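Local coordinates for organic hydroperoxide resistance protein (Deinococcus radiodurans, PDB 1USP) that probably protects the cell against organic hydroperoxides by reducing them to the less toxic alcohols through a thiol-dependent peroxidase reaction, at residues 10-13 / 17-20. Numbering follows the deposited sequence.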
ATOM      1  N   THR A  10      -1.769 -10.977  -6.317  1.00 21.12           N
ATOM      2  CA  THR A  10      -0.797 -12.027  -6.117  1.00 21.96           C
ATOM      3  C   THR A  10       0.590 -11.568  -6.546  1.00 21.77           C
ATOM      4  O   THR A  10       0.759 -10.995  -7.628  1.00 22.38           O
ATOM      5  CB  THR A  10      -1.202 -13.283  -6.919  1.00 22.80           C
ATOM      6  OG1 THR A  10      -2.371 -13.869  -6.354  1.00 21.61           O
ATOM      7  CG2 THR A  10      -0.151 -14.364  -6.776  1.00 23.40           C
ATOM      8  N   ALA A  11       1.579 -11.836  -5.698  1.00 22.53           N
ATOM      9  CA  ALA A  11       2.963 -11.468  -5.967  1.00 21.89           C
ATOM     10  C   ALA A  11       3.839 -12.702  -6.091  1.00 22.81           C
ATOM     11  O   ALA A  11       3.696 -13.634  -5.304  1.00 20.22           O
ATOM     12  CB  ALA A  11       3.486 -10.589  -4.877  1.00 22.23           C
ATOM     13  N   THR A  12       4.727 -12.694  -7.090  1.00 24.66           N
ATOM     14  CA  THR A  12       5.768 -13.717  -7.269  1.00 28.62           C
ATOM     15  C   THR A  12       7.114 -13.137  -6.840  1.00 33.05           C
ATOM     16  O   THR A  12       7.223 -11.936  -6.619  1.00 33.98           O
ATOM     17  CB  THR A  12       5.864 -14.159  -8.747  1.00 29.47           C
ATOM     18  OG1 THR A  12       6.303 -13.052  -9.565  1.00 31.55           O
ATOM     19  CG2 THR A  12       4.494 -14.528  -9.313  1.00 29.19           C
ATOM     20  N   GLY A  13       8.141 -13.982  -6.739  1.00 36.63           N
ATOM     21  CA  GLY A  13       9.456 -13.536  -6.298  1.00 39.88           C
ATOM     22  C   GLY A  13      10.498 -13.580  -7.394  1.00 42.20           C
ATOM     23  O   GLY A  13      10.179 -13.858  -8.547  1.00 41.46           O
ATOM     24  N   GLY A  17      10.145 -10.603 -10.434  1.00 38.61           N
ATOM     25  CA  GLY A  17       8.963 -10.505  -9.595  1.00 33.25           C
ATOM     26  C   GLY A  17       7.870  -9.628 -10.174  1.00 29.31           C
ATOM     27  O   GLY A  17       8.142  -8.654 -10.878  1.00 26.04           O
ATOM     28  N   THR A  18       6.618  -9.979  -9.891  1.00 26.91           N
ATOM     29  CA  THR A  18       5.485  -9.165 -10.294  1.00 25.59           C
ATOM     30  C   THR A  18       4.497  -9.109  -9.149  1.00 23.30           C
ATOM     31  O   THR A  18       4.500  -9.972  -8.281  1.00 21.81           O
ATOM     32  CB  THR A  18       4.751  -9.752 -11.514  1.00 26.52           C
ATOM     33  OG1 THR A  18       4.430 -11.122 -11.262  1.00 27.47           O
ATOM     34  CG2 THR A  18       5.620  -9.799 -12.758  1.00 25.68           C
ATOM     35  N   THR A  19       3.634  -8.106  -9.163  1.00 21.39           N
ATOM     36  CA  THR A  19       2.456  -8.132  -8.323  1.00 20.82           C
ATOM     37  C   THR A  19       1.256  -7.717  -9.187  1.00 20.85           C
ATOM     38  O   THR A  19       1.317  -6.745  -9.928  1.00 20.73           O
ATOM     39  CB  THR A  19       2.671  -7.279  -7.059  1.00 21.02           C
ATOM     40  OG1 THR A  19       1.554  -7.411  -6.166  1.00 20.99           O
ATOM     41  CG2 THR A  19       2.754  -5.787  -7.384  1.00 21.88           C
ATOM     42  N   ARG A  20       0.193  -8.497  -9.113  1.00 21.99           N
ATOM     43  CA  ARG A  20      -0.862  -8.449 -10.108  1.00 24.43           C
ATOM     44  C   ARG A  20      -2.209  -8.634  -9.451  1.00 23.94           C
ATOM     45  O   ARG A  20      -2.398  -9.572  -8.702  1.00 23.25           O
ATOM     46  CB  ARG A  20      -0.626  -9.552 -11.161  1.00 26.09           C
ATOM     47  CG  ARG A  20       0.649  -9.360 -11.987  1.00 29.15           C
ATOM     48  CD  ARG A  20       0.856 -10.425 -13.082  1.00 33.30           C
ATOM     49  NE  ARG A  20      -0.223 -10.426 -14.076  1.00 35.70           N
ATOM     50  CZ  ARG A  20      -0.413 -11.380 -14.996  1.00 38.27           C
ATOM     51  NH1 ARG A  20       0.398 -12.432 -15.064  1.00 36.75           N
ATOM     52  NH2 ARG A  20      -1.428 -11.279 -15.858  1.00 40.27           N
TER
HETATM   53  O   HOH W   1       2.146 -11.804  -9.835  1.00 22.32           O
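Thr12 meets Thr18 beside the turn of a beta hairpin, at the end of one strand and the start of the next. From CB of Thr12, which stays 4.2 Å from Thr18 OG1, the branch to OG1 is turned between the backbone N and the carbonyl carbon (chi1 65°). That brings the hydroxyl oxygen to the backbone N of Thr18, whose N-H it accepts at 3.1 Å, taking the place a main-chain carbonyl would hold in a regular strand pair. The other branch, CG2, comes within 3.9 Å of Thr18 OG1. Thr12 also gives its own N-H to Thr18 O, in the carbonyl plane, at 3.0 Å. Further along, Thr10 and Arg20 form a hydrogen-bonded antiparallel pair, with Thr10 N to Arg20 O at 2.8 Å and an N-H...O angle of 165°. A water links Thr10 O to Thr18 OG1 on the face carrying Thr10 and Arg20. On the other face, Ala11 CB packs 4.0 Å from Thr19 CB. Within this chain strand 18-21 is the middle of three antiparallel strands: Leu28 of strand 27-29 makes backbone hydrogen bonds with Thr19, while strand 5-12 pairs on its far edge with a strand of the partner chain, carrying the sheet across the interface.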